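Local coordinates for protein phage related exonuclease (Haemophilus somnus 129PT, PDB 3K93) that is probably a phage-type exonuclease that hydrolyses DNA at a metal-dependent active site of the PD-(D/E)XK nuclease kind, and is assembled as a trimer, at residues Leu5-Lys9 with Ala211-Asp216; Leu15-Ile19 with Thr36-Val41; Lys113-Ile118 with Phe157-Thr162; Ser120-Phe124 with Arg187-Thr191. All coordinates share one frame; numbering follows the deposited sequence. Where two conformers were deposited one is given.

Interaction 1. Residues Leu5-Lys9 with Ala211-Asp216; sequences LYHLK and AQKYYD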
loop_
_atom_site.group_PDB
_atom_site.type_symbol
_atom_site.label_atom_id
_atom_site.label_comp_id
_atom_site.label_asym_id
_atom_site.label_seq_id
_atom_site.Cartn_x
_atom_site.Cartn_y
_atom_site.Cartn_z
ATOM N N LEU A 5 10.449 5.338 35.775
ATOM C CA LEU A 5 11.198 4.175 35.369
ATOM C C LEU A 5 10.999 3.895 33.881
ATOM O O LEU A 5 11.470 2.880 33.388
ATOM C CB LEU A 5 10.727 2.958 36.153
ATOM C CG LEU A 5 10.834 3.036 37.670
ATOM C CD1 LEU A 5 10.019 1.883 38.241
ATOM C CD2 LEU A 5 12.342 3.030 38.134
ATOM N N TYR A 6 10.256 4.747 33.177
ATOM C CA TYR A 6 10.159 4.663 31.718
ATOM C C TYR A 6 10.851 5.879 31.147
ATOM O O TYR A 6 10.562 7.013 31.528
ATOM C CB TYR A 6 8.726 4.617 31.247
ATOM C CG TYR A 6 7.984 3.358 31.645
ATOM C CD1 TYR A 6 8.036 2.215 30.868
ATOM C CD2 TYR A 6 7.211 3.318 32.797
ATOM C CE1 TYR A 6 7.344 1.065 31.237
ATOM C CE2 TYR A 6 6.512 2.174 33.156
ATOM C CZ TYR A 6 6.588 1.058 32.366
ATOM O OH TYR A 6 5.916 -0.073 32.731
ATOM N N HIS A 7 11.776 5.644 30.232
ATOM C CA HIS A 7 12.517 6.720 29.622
ATOM C C HIS A 7 12.882 6.321 28.188
ATOM O O HIS A 7 13.414 5.242 27.961
ATOM C CB HIS A 7 13.775 7.045 30.432
ATOM C CG HIS A 7 14.472 8.278 29.952
ATOM N ND1 HIS A 7 13.969 9.552 30.170
ATOM C CD2 HIS A 7 15.605 8.438 29.223
ATOM C CE1 HIS A 7 14.776 10.440 29.609
ATOM N NE2 HIS A 7 15.779 9.790 29.034
ATOM N N LEU A 8 12.553 7.178 27.236
ATOM C CA LEU A 8 12.811 6.881 25.856
ATOM C C LEU A 8 14.223 7.329 25.448
ATOM O O LEU A 8 14.597 8.484 25.626
ATOM C CB LEU A 8 11.768 7.554 24.955
ATOM C CG LEU A 8 11.924 7.368 23.456
ATOM C CD1 LEU A 8 11.817 5.880 23.073
ATOM C CD2 LEU A 8 10.865 8.175 22.687
ATOM N N LYS A 9 14.970 6.378 24.895
ATOM C CA LYS A 9 16.126 6.647 24.043
ATOM C C LYS A 9 15.854 5.987 22.689
ATOM O O LYS A 9 15.469 4.858 22.636
ATOM C CB LYS A 9 17.405 6.137 24.683
ATOM C CG LYS A 9 17.822 7.017 25.840
ATOM C CD LYS A 9 19.101 6.562 26.484
ATOM C CE LYS A 9 19.425 7.401 27.720
ATOM N NZ LYS A 9 20.724 7.002 28.272
ATOM N N ALA A 211 9.939 13.819 21.000
ATOM C CA ALA A 211 9.464 12.432 21.124
ATOM C C ALA A 211 9.435 11.940 22.568
ATOM O O ALA A 211 8.499 11.262 22.953
ATOM C CB ALA A 211 10.300 11.448 20.222
ATOM N N GLN A 212 10.443 12.284 23.361
ATOM C CA GLN A 212 10.518 11.829 24.756
ATOM C C GLN A 212 9.395 12.469 25.595
ATOM O O GLN A 212 8.827 11.805 26.478
ATOM C CB GLN A 212 11.876 12.194 25.382
ATOM C CG GLN A 212 13.086 11.452 24.764
ATOM C CD GLN A 212 14.414 11.995 25.247
ATOM O OE1 GLN A 212 14.550 13.198 25.508
ATOM N NE2 GLN A 212 15.400 11.113 25.406
ATOM N N LYS A 213 9.080 13.743 25.325
ATOM C CA LYS A 213 7.984 14.385 26.013
ATOM C C LYS A 213 6.669 13.724 25.658
ATOM O O LYS A 213 5.873 13.475 26.543
ATOM C CB LYS A 213 7.921 15.886 25.748
ATOM C CG LYS A 213 9.095 16.645 26.374
ATOM C CD LYS A 213 8.986 18.185 26.173
ATOM C CE LYS A 213 10.303 18.927 26.591
ATOM N NZ LYS A 213 10.313 19.240 28.025
ATOM N N TYR A 214 6.436 13.449 24.380
ATOM C CA TYR A 214 5.223 12.754 23.965
ATOM C C TYR A 214 5.144 11.356 24.597
ATOM O O TYR A 214 4.141 10.980 25.190
ATOM C CB TYR A 214 5.141 12.682 22.418
ATOM C CG TYR A 214 3.891 12.027 21.913
ATOM C CD1 TYR A 214 2.641 12.566 22.161
ATOM C CD2 TYR A 214 3.956 10.879 21.140
ATOM C CE1 TYR A 214 1.479 11.932 21.709
ATOM C CE2 TYR A 214 2.809 10.260 20.664
ATOM C CZ TYR A 214 1.593 10.776 20.967
ATOM O OH TYR A 214 0.507 10.138 20.477
ATOM N N TYR A 215 6.227 10.606 24.497
ATOM C CA TYR A 215 6.334 9.295 25.152
ATOM C C TYR A 215 5.944 9.358 26.638
ATOM O O TYR A 215 5.157 8.533 27.100
ATOM C CB TYR A 215 7.779 8.765 24.967
ATOM C CG TYR A 215 8.173 7.475 25.693
ATOM C CD1 TYR A 215 8.611 7.501 27.009
ATOM C CD2 TYR A 215 8.115 6.233 25.046
ATOM C CE1 TYR A 215 8.980 6.306 27.681
ATOM C CE2 TYR A 215 8.496 5.044 25.697
ATOM C CZ TYR A 215 8.946 5.099 27.010
ATOM O OH TYR A 215 9.330 3.970 27.658
ATOM N N ASP A 216 6.492 10.321 27.382
ATOM C CA ASP A 216 6.191 10.439 28.811
ATOM C C ASP A 216 4.683 10.631 29.081
ATOM O O ASP A 216 4.121 10.105 30.065
ATOM C CB ASP A 216 6.960 11.628 29.418
ATOM C CG ASP A 216 8.493 11.371 29.518
ATOM O OD1 ASP A 216 8.930 10.206 29.431
ATOM O OD2 ASP A 216 9.246 12.350 29.698
HETATM O O HOH W 1 11.670 2.633 29.187
HETATM O O HOH W 2 11.377 9.772 28.024
#

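Interaction 2. Residues Leu15-Ile19 with Thr36-Val41; sequences LHKII and TAKSAV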
loop_
_atom_site.group_PDB
_atom_site.type_symbol
_atom_site.label_atom_id
_atom_site.label_comp_id
_atom_site.label_asym_id
_atom_site.label_seq_id
_atom_site.Cartn_x
_atom_site.Cartn_y
_atom_site.Cartn_z
ATOM N N LEU A 15 15.649 6.319 14.022
ATOM C CA LEU A 15 15.571 7.781 14.038
ATOM C C LEU A 15 14.802 8.347 12.847
ATOM O O LEU A 15 14.172 9.392 12.960
ATOM C CB LEU A 15 16.961 8.422 14.046
ATOM C CG LEU A 15 17.743 8.506 15.329
ATOM C CD1 LEU A 15 19.177 8.926 15.005
ATOM C CD2 LEU A 15 17.051 9.490 16.334
ATOM N N HIS A 16 14.882 7.692 11.701
ATOM C CA HIS A 16 14.133 8.173 10.533
ATOM C C HIS A 16 12.624 8.212 10.825
ATOM O O HIS A 16 11.952 9.089 10.347
ATOM C CB HIS A 16 14.428 7.323 9.300
ATOM C CG HIS A 16 13.813 5.969 9.345
ATOM N ND1 HIS A 16 14.287 4.964 10.159
ATOM C CD2 HIS A 16 12.740 5.458 8.710
ATOM C CE1 HIS A 16 13.536 3.886 10.016
ATOM N NE2 HIS A 16 12.589 4.165 9.146
ATOM N N LYS A 17 12.124 7.302 11.658
ATOM C CA LYS A 17 10.695 7.290 12.004
ATOM C C LYS A 17 10.229 8.555 12.702
ATOM O O LYS A 17 9.083 8.923 12.568
ATOM C CB LYS A 17 10.345 6.075 12.853
ATOM C CG LYS A 17 10.442 4.743 12.079
ATOM C CD LYS A 17 10.368 3.540 13.036
ATOM C CE LYS A 17 10.249 2.213 12.272
ATOM N NZ LYS A 17 10.252 1.047 13.258
ATOM N N ILE A 18 11.114 9.238 13.420
ATOM C CA ILE A 18 10.696 10.379 14.247
ATOM C C ILE A 18 11.356 11.688 13.818
ATOM O O ILE A 18 11.051 12.748 14.365
ATOM C CB ILE A 18 10.833 10.088 15.788
ATOM C CG1 ILE A 18 12.259 9.808 16.227
ATOM C CG2 ILE A 18 9.976 8.835 16.212
ATOM C CD1 ILE A 18 13.143 10.991 16.190
ATOM N N ILE A 19 12.194 11.624 12.777
ATOM C CA ILE A 19 12.973 12.778 12.341
ATOM C C ILE A 19 12.154 13.792 11.500
ATOM O O ILE A 19 12.550 14.933 11.350
ATOM C CB ILE A 19 14.210 12.325 11.474
ATOM C CG1 ILE A 19 15.332 13.362 11.552
ATOM C CG2 ILE A 19 13.803 12.053 9.975
ATOM C CD1 ILE A 19 15.836 13.544 12.964
ATOM N N THR A 36 3.364 10.729 11.659
ATOM C CA THR A 36 4.261 9.592 11.564
ATOM C C THR A 36 5.095 9.395 12.802
ATOM O O THR A 36 5.256 8.268 13.243
ATOM C CB THR A 36 5.206 9.723 10.354
ATOM O OG1 THR A 36 4.404 9.669 9.206
ATOM C CG2 THR A 36 6.281 8.594 10.272
ATOM N N ALA A 37 5.668 10.483 13.324
ATOM C CA ALA A 37 6.549 10.402 14.489
ATOM C C ALA A 37 5.756 9.904 15.699
ATOM O O ALA A 37 6.214 9.024 16.443
ATOM C CB ALA A 37 7.233 11.782 14.790
ATOM N N LYS A 38 4.559 10.447 15.870
ATOM C CA LYS A 38 3.704 10.040 16.986
ATOM C C LYS A 38 3.306 8.587 16.927
ATOM O O LYS A 38 3.295 7.908 17.927
ATOM C CB LYS A 38 2.472 10.894 17.042
ATOM C CG LYS A 38 2.789 12.288 17.497
ATOM C CD LYS A 38 1.681 13.225 17.081
ATOM C CE LYS A 38 0.752 13.526 18.161
ATOM N NZ LYS A 38 0.109 14.888 17.861
ATOM N N SER A 39 3.010 8.122 15.733
ATOM C CA SER A 39 2.674 6.734 15.538
ATOM C C SER A 39 3.878 5.832 15.914
ATOM O O SER A 39 3.714 4.827 16.612
ATOM C CB SER A 39 2.221 6.510 14.096
ATOM O OG SER A 39 1.995 5.140 13.894
ATOM N N ALA A 40 5.084 6.217 15.518
ATOM C CA ALA A 40 6.275 5.459 15.905
ATOM C C ALA A 40 6.514 5.478 17.424
ATOM O O ALA A 40 6.875 4.460 18.019
ATOM C CB ALA A 40 7.529 5.962 15.145
ATOM N N VAL A 41 6.333 6.635 18.051
ATOM C CA VAL A 41 6.536 6.746 19.493
ATOM C C VAL A 41 5.499 5.888 20.271
ATOM O O VAL A 41 5.801 5.308 21.301
ATOM C CB VAL A 41 6.489 8.247 19.965
ATOM C CG1 VAL A 41 6.544 8.332 21.528
ATOM C CG2 VAL A 41 7.684 9.070 19.276
#

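Interaction 3. Residues Lys113-Ile118 with Phe157-Thr162; sequences KCSWDI and FVLFPT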
loop_
_atom_site.group_PDB
_atom_site.type_symbol
_atom_site.label_atom_id
_atom_site.label_comp_id
_atom_site.label_asym_id
_atom_site.label_seq_id
_atom_site.Cartn_x
_atom_site.Cartn_y
_atom_site.Cartn_z
ATOM N N LYS A 113 24.764 -3.060 4.533
ATOM C CA LYS A 113 23.367 -3.352 4.284
ATOM C C LYS A 113 23.320 -4.489 3.253
ATOM O O LYS A 113 23.684 -4.294 2.094
ATOM C CB LYS A 113 22.665 -2.110 3.722
ATOM C CG LYS A 113 22.891 -0.825 4.576
ATOM C CD LYS A 113 22.173 -0.901 5.900
ATOM C CE LYS A 113 22.281 0.431 6.627
ATOM N NZ LYS A 113 21.777 0.348 8.005
ATOM N N CYS A 114 22.864 -5.666 3.699
ATOM C CA CYS A 114 22.840 -6.875 2.868
ATOM C C CYS A 114 21.539 -6.948 2.116
ATOM O O CYS A 114 20.552 -7.386 2.654
ATOM C CB CYS A 114 22.993 -8.129 3.753
ATOM S SG CYS A 114 24.663 -8.278 4.401
ATOM N N SER A 115 21.542 -6.524 0.861
ATOM C CA SER A 115 20.333 -6.540 0.040
ATOM C C SER A 115 19.738 -7.951 -0.124
ATOM O O SER A 115 20.476 -8.951 -0.191
ATOM C CB SER A 115 20.638 -5.966 -1.334
ATOM O OG SER A 115 21.311 -4.716 -1.222
ATOM N N TRP A 116 18.419 -8.023 -0.186
ATOM C CA TRP A 116 17.753 -9.295 -0.419
ATOM C C TRP A 116 18.013 -9.889 -1.817
ATOM O O TRP A 116 18.423 -11.062 -1.951
ATOM C CB TRP A 116 16.243 -9.154 -0.191
ATOM C CG TRP A 116 15.499 -10.407 -0.417
ATOM C CD1 TRP A 116 14.655 -10.676 -1.457
ATOM C CD2 TRP A 116 15.544 -11.601 0.389
ATOM N NE1 TRP A 116 14.170 -11.956 -1.346
ATOM C CE2 TRP A 116 14.696 -12.548 -0.226
ATOM C CE3 TRP A 116 16.205 -11.952 1.574
ATOM C CZ2 TRP A 116 14.478 -13.837 0.310
ATOM C CZ3 TRP A 116 15.997 -13.245 2.125
ATOM C CH2 TRP A 116 15.152 -14.170 1.480
ATOM N N ASP A 117 17.771 -9.091 -2.849
ATOM C CA ASP A 117 17.884 -9.569 -4.208
ATOM C C ASP A 117 18.312 -8.466 -5.169
ATOM O O ASP A 117 18.478 -7.313 -4.766
ATOM C CB ASP A 117 16.583 -10.341 -4.645
ATOM C CG ASP A 117 15.395 -9.470 -4.901
ATOM O OD1 ASP A 117 15.502 -8.209 -4.870
ATOM O OD2 ASP A 117 14.326 -10.084 -5.203
ATOM N N ILE A 118 18.541 -8.851 -6.417
ATOM C CA ILE A 118 19.006 -7.935 -7.463
ATOM C C ILE A 118 18.042 -6.752 -7.581
ATOM O O ILE A 118 18.459 -5.619 -7.709
ATOM C CB ILE A 118 19.177 -8.676 -8.832
ATOM C CG1 ILE A 118 20.348 -9.679 -8.741
ATOM C CG2 ILE A 118 19.345 -7.674 -10.014
ATOM C CD1 ILE A 118 20.331 -10.799 -9.802
ATOM N N PHE A 157 26.161 -0.959 0.655
ATOM C CA PHE A 157 25.101 -1.832 0.173
ATOM C C PHE A 157 25.810 -2.989 -0.530
ATOM O O PHE A 157 26.566 -2.755 -1.467
ATOM C CB PHE A 157 24.222 -1.105 -0.830
ATOM C CG PHE A 157 23.397 -0.032 -0.225
ATOM C CD1 PHE A 157 22.228 -0.342 0.436
ATOM C CD2 PHE A 157 23.767 1.286 -0.323
ATOM C CE1 PHE A 157 21.458 0.649 0.999
ATOM C CE2 PHE A 157 22.987 2.281 0.237
ATOM C CZ PHE A 157 21.853 1.965 0.903
ATOM N N VAL A 158 25.536 -4.219 -0.064
ATOM C CA VAL A 158 26.200 -5.419 -0.547
ATOM C C VAL A 158 25.190 -6.517 -0.883
ATOM O O VAL A 158 24.267 -6.807 -0.091
ATOM C CB VAL A 158 27.232 -5.924 0.471
ATOM C CG1 VAL A 158 28.402 -4.954 0.547
ATOM C CG2 VAL A 158 26.604 -6.104 1.834
ATOM N N LEU A 159 25.338 -7.105 -2.070
ATOM C CA LEU A 159 24.479 -8.197 -2.547
ATOM C C LEU A 159 25.268 -9.486 -2.570
ATOM O O LEU A 159 26.224 -9.634 -3.363
ATOM C CB LEU A 159 23.949 -7.915 -3.971
ATOM C CG LEU A 159 23.037 -9.011 -4.524
ATOM C CD1 LEU A 159 21.781 -9.211 -3.638
ATOM C CD2 LEU A 159 22.648 -8.767 -6.026
ATOM N N PHE A 160 24.878 -10.412 -1.695
ATOM C CA PHE A 160 25.381 -11.756 -1.725
ATOM C C PHE A 160 24.215 -12.652 -2.103
ATOM O O PHE A 160 23.055 -12.266 -1.931
ATOM C CB PHE A 160 25.852 -12.189 -0.314
ATOM C CG PHE A 160 27.010 -11.389 0.232
ATOM C CD1 PHE A 160 28.286 -11.559 -0.277
ATOM C CD2 PHE A 160 26.830 -10.499 1.275
ATOM C CE1 PHE A 160 29.354 -10.840 0.211
ATOM C CE2 PHE A 160 27.936 -9.770 1.788
ATOM C CZ PHE A 160 29.191 -9.950 1.244
ATOM N N PRO A 161 24.504 -13.871 -2.528
ATOM C CA PRO A 161 23.424 -14.848 -2.695
ATOM C C PRO A 161 22.679 -15.081 -1.406
ATOM O O PRO A 161 23.287 -15.037 -0.332
ATOM C CB PRO A 161 24.152 -16.138 -3.092
ATOM C CG PRO A 161 25.502 -15.768 -3.401
ATOM C CD PRO A 161 25.823 -14.452 -2.801
ATOM N N THR A 162 21.372 -15.337 -1.497
ATOM C CA THR A 162 20.568 -15.583 -0.325
ATOM C C THR A 162 20.874 -16.987 0.188
ATOM O O THR A 162 20.842 -17.919 -0.577
ATOM C CB THR A 162 19.061 -15.406 -0.657
ATOM O OG1 THR A 162 18.833 -14.044 -1.040
ATOM C CG2 THR A 162 18.159 -15.729 0.542
HETATM O O HOH W 3 23.192 -9.217 0.412
#

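Interaction 4. Residues Ser120-Phe124 with Arg187-Thr191; sequences SHPFF and RRITT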
loop_
_atom_site.group_PDB
_atom_site.type_symbol
_atom_site.label_atom_id
_atom_site.label_comp_id
_atom_site.label_asym_id
_atom_site.label_seq_id
_atom_site.Cartn_x
_atom_site.Cartn_y
_atom_site.Cartn_z
ATOM N N SER A 120 16.119 -5.319 -5.271
ATOM C CA SER A 120 16.106 -4.404 -4.139
ATOM C C SER A 120 17.508 -3.799 -3.928
ATOM O O SER A 120 17.657 -2.747 -3.314
ATOM C CB SER A 120 15.630 -5.150 -2.838
ATOM O OG SER A 120 16.606 -6.138 -2.379
ATOM N N HIS A 121 18.530 -4.460 -4.444
ATOM C CA HIS A 121 19.904 -3.985 -4.291
ATOM C C HIS A 121 20.172 -2.747 -5.168
ATOM O O HIS A 121 19.911 -2.789 -6.363
ATOM C CB HIS A 121 20.896 -5.078 -4.681
ATOM C CG HIS A 121 22.312 -4.651 -4.556
ATOM N ND1 HIS A 121 22.926 -4.491 -3.339
ATOM C CD2 HIS A 121 23.230 -4.306 -5.490
ATOM C CE1 HIS A 121 24.173 -4.100 -3.528
ATOM N NE2 HIS A 121 24.375 -3.951 -4.820
ATOM N N PRO A 122 20.710 -1.675 -4.585
ATOM C CA PRO A 122 21.008 -0.470 -5.356
ATOM C C PRO A 122 22.387 -0.498 -6.049
ATOM O O PRO A 122 23.399 -0.029 -5.507
ATOM C CB PRO A 122 20.945 0.635 -4.316
ATOM C CG PRO A 122 21.323 -0.033 -3.020
ATOM C CD PRO A 122 20.923 -1.475 -3.138
ATOM N N PHE A 123 22.402 -1.095 -7.233
ATOM C CA PHE A 123 23.556 -1.125 -8.056
ATOM C C PHE A 123 23.971 0.273 -8.471
ATOM O O PHE A 123 25.165 0.528 -8.603
ATOM C CB PHE A 123 23.299 -1.931 -9.339
ATOM C CG PHE A 123 23.238 -3.425 -9.124
ATOM C CD1 PHE A 123 24.392 -4.190 -9.180
ATOM C CD2 PHE A 123 22.027 -4.060 -8.905
ATOM C CE1 PHE A 123 24.354 -5.567 -8.994
ATOM C CE2 PHE A 123 21.987 -5.421 -8.713
ATOM C CZ PHE A 123 23.176 -6.176 -8.761
ATOM N N PHE A 124 23.001 1.160 -8.733
ATOM C CA PHE A 124 23.285 2.422 -9.423
ATOM C C PHE A 124 23.487 3.510 -8.407
ATOM O O PHE A 124 22.851 3.490 -7.394
ATOM C CB PHE A 124 22.166 2.702 -10.414
ATOM C CG PHE A 124 21.965 1.561 -11.375
ATOM C CD1 PHE A 124 22.974 1.214 -12.259
ATOM C CD2 PHE A 124 20.806 0.800 -11.363
ATOM C CE1 PHE A 124 22.813 0.133 -13.123
ATOM C CE2 PHE A 124 20.639 -0.257 -12.219
ATOM C CZ PHE A 124 21.659 -0.607 -13.094
ATOM N N ARG A 187 31.081 -5.694 -8.529
ATOM C CA ARG A 187 29.872 -4.964 -8.960
ATOM C C ARG A 187 28.689 -5.065 -7.993
ATOM O O ARG A 187 27.637 -4.422 -8.214
ATOM C CB ARG A 187 29.426 -5.428 -10.339
ATOM C CG ARG A 187 30.368 -4.922 -11.461
ATOM C CD ARG A 187 30.149 -5.671 -12.715
ATOM N NE ARG A 187 31.080 -5.262 -13.765
ATOM C CZ ARG A 187 31.040 -5.709 -15.020
ATOM N NH1 ARG A 187 30.121 -6.592 -15.396
ATOM N NH2 ARG A 187 31.923 -5.275 -15.906
ATOM N N ARG A 188 28.851 -5.849 -6.932
ATOM C CA ARG A 188 27.763 -6.078 -5.982
ATOM C C ARG A 188 27.943 -5.326 -4.669
ATOM O O ARG A 188 27.276 -5.635 -3.701
ATOM C CB ARG A 188 27.577 -7.583 -5.741
ATOM C CG ARG A 188 26.914 -8.240 -6.924
ATOM C CD ARG A 188 26.596 -9.710 -6.682
ATOM N NE ARG A 188 27.765 -10.572 -6.832
ATOM C CZ ARG A 188 28.357 -11.266 -5.862
ATOM N NH1 ARG A 188 27.932 -11.234 -4.606
ATOM N NH2 ARG A 188 29.416 -12.014 -6.147
ATOM N N ILE A 189 28.862 -4.355 -4.639
ATOM C CA ILE A 189 28.984 -3.437 -3.507
ATOM C C ILE A 189 28.818 -2.039 -4.072
ATOM O O ILE A 189 29.487 -1.694 -5.026
ATOM C CB ILE A 189 30.325 -3.626 -2.688
ATOM C CG1 ILE A 189 30.422 -2.576 -1.572
ATOM C CG2 ILE A 189 31.533 -3.585 -3.565
ATOM C CD1 ILE A 189 31.488 -2.876 -0.516
ATOM N N THR A 190 27.907 -1.259 -3.506
ATOM C CA THR A 190 27.766 0.146 -3.831
ATOM C C THR A 190 27.798 0.897 -2.530
ATOM O O THR A 190 27.026 0.574 -1.611
ATOM C CB THR A 190 26.454 0.461 -4.574
ATOM O OG1 THR A 190 26.411 -0.296 -5.782
ATOM C CG2 THR A 190 26.353 1.972 -4.948
ATOM N N THR A 191 28.698 1.892 -2.446
ATOM C CA THR A 191 28.958 2.634 -1.209
ATOM C C THR A 191 28.419 4.069 -1.307
ATOM O O THR A 191 28.603 4.697 -2.335
ATOM C CB THR A 191 30.467 2.689 -0.896
ATOM O OG1 THR A 191 30.945 1.365 -0.635
ATOM C CG2 THR A 191 30.728 3.541 0.355
HETATM O O HOH W 4 26.483 -2.971 -6.328
#

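Interaction 1. Residues Leu5-Lys9 with Ala211-Asp216
L8 sets its CB over one face of the Y215 ring, 3.7 Å from the ring centroid and 14° off the normal, a CH-pi contact. With CG anti to the backbone N (chi1 178°), CD2 of L8 reaches 4.1 Å from CB of A211. A branched aliphatic chain suits this buried place, covering ring and alanine together. Y6 meets the same tyrosine quite differently. The two side chains stand roughly at right angles, and Y6 CB approaches Y215 OH at 3.7 Å.

The polar part runs along the L8 backbone. Q212, its chain extended beyond CG, sends NE2 to L8 O at 2.8 Å, almost in line with the carbonyl, and the same amide nitrogen also serves E93 O. Water links the rest: one molecule joins H7 N to Y215 OH, another L8 N to OD1 of D216. The phenol oxygen is further fixed by D48. The loop leading into strand 10-11 thus packs against helix 198-221, whose A211 and Y215 also rest on V41 of helix 35-50.

Interaction 2. Residues Leu15-Ile19 with Thr36-Val41
I18 and K17, in a short, weakly bonded helical turn, pack against A37 and A40 of helix 35-50. This is a helix-helix contact between a single turn and a long helix, their axes running closer to antiparallel than parallel at 136° and approaching to 7.9 Å. That closeness depends on small residues: alanine at 37 and at 40 lets the backbone of the short turn come near, and the CA atoms of I18 and A37 are only 4.2 Å apart.

The tight, buried part belongs to I18. Its CG1 occupies the crowded position between backbone N and carbonyl carbon (chi1 62°), which leaves CG2, beside the N, as the branch that faces the long helix. CG2 touches V41 CG2 at 3.8 Å, the two side chains crossing at about a right angle, and it also reaches the methyl of A40. A beta-branched residue fits because CG2 spreads directly from I18 CB, which itself lies 4.1 Å from A37 CB. V41 in turn packs on helix 198-221, so this part merges with the wider core.

The other side is looser and nearer to solvent. Of the K17 side chain, CB makes the contact, 3.6 Å from A40 CB, while the extended chain beyond CG carries the amine away from helix 35-50, as suits a partly exposed lysine. T36, which is exposed, turns its methyl rather than its hydroxyl inward, CG2 resting 3.6 Å from K17 O. The same carbonyl oxygen receives a CA-H...O contact from A37 CA at 3.5 Å.

Interaction 3. Residues Lys113-Ile118 with Phe157-Thr162
K113 and C114 pair in parallel with F157 and V158, joining strands 108-114 and 152-158 in the central sheet of what is probably a PD-(D/E)XK nuclease core; K113 follows the sodium ligands D111 and T112, where this family carries its motif lysine.

Two backbone hydrogen bonds hold the strands in register. V158 N gives a nearly straight one to K113 O (2.8 Å, 172°), and S115 N a more bent one to V158 O (2.9 Å, 141°). Where the chains diverge, a water fills in, donating to S115 O and V158 O and accepting from F160 N.

Apolar contacts follow the strands outward. K113 lays its CB 3.8 Å from F157 CD1, then bends at chi2 (-70°) so that its amine reaches Q140. L159 packs against the 113-118 segment, its CD2 3.7 Å from I118 CG1 and its CD1 near S115 O; a leucine's two methyls let it touch both.

Among the polar side chains, S115 OG bonds to H121, and T162 OG1 to K63.

An aromatic contact completes the set. T162 OG1 lies over one face of the W116 indole, toward its rim, and the threonine methyl CG2 touches W116 CH2 at 3.5 Å.

Interaction 4. Residues Ser120-Phe124 with Arg187-Thr191
T190 brings its side chain up to the backbone of the 120-124 loop, close to the carbonyl oxygens of P122 and F123. The contact starts at T190 CB, 3.2 Å from P122 O. At the tip, OG1 takes the position anti to the threonine's own carbonyl carbon (chi1 -59°) and lies 3.0 Å from P122 O and 3.2 Å from F123 O. OG1 is also 2.7 Å from the oxygen of a water. The methyl CG2, anti to the backbone N, lies against P122 O at 3.6 Å, and the side chain also packs on A128. Threonine suits the place because one branch is polar and the other can be packed.

P122 is the centre of an inverse gamma turn, with a weak bond from F123 N to H121 O, and F124 follows at the N-cap of helix 125-135. T190 itself lies on strand 189-195, an outermost strand of the four-stranded sheet within this chain, and the loop packs against it.

The water beside OG1 also bonds to NE2 of H121 and donates to R187 O at 2.6 Å. H121 stands with CG anti to its backbone N, which brings the ring near R188 O, CE1 of H121 lying 3.5 Å away; its ND1 bonds to S115. F123 turns the edge of its ring to R187 O, with F123 CD1 3.4 Å from that oxygen. One face of that ring carries H121 CD2 over its centre, and the ring also stacks with F50 of the third subunit.

In the fold
The four contacts form two pairs on opposite sides of the chain's centre. Interactions 1 and 2, with centres 13 Å apart, meet where helices 35-50 and 198-221 pack. Interactions 3 and 4, with centres 8 Å apart, share the four-stranded sheet and both touch the third subunit; their segments alternate along the chain. Interaction 1 ties the chain's two ends, enclosing all the others, while interaction 2 closes before 3 and 4 begin. The two regions thus lie apart, one of helices near the chain ends, the other beside the third subunit and at the sheet whose strand 108-114 carries the sodium ligands D111 and T112.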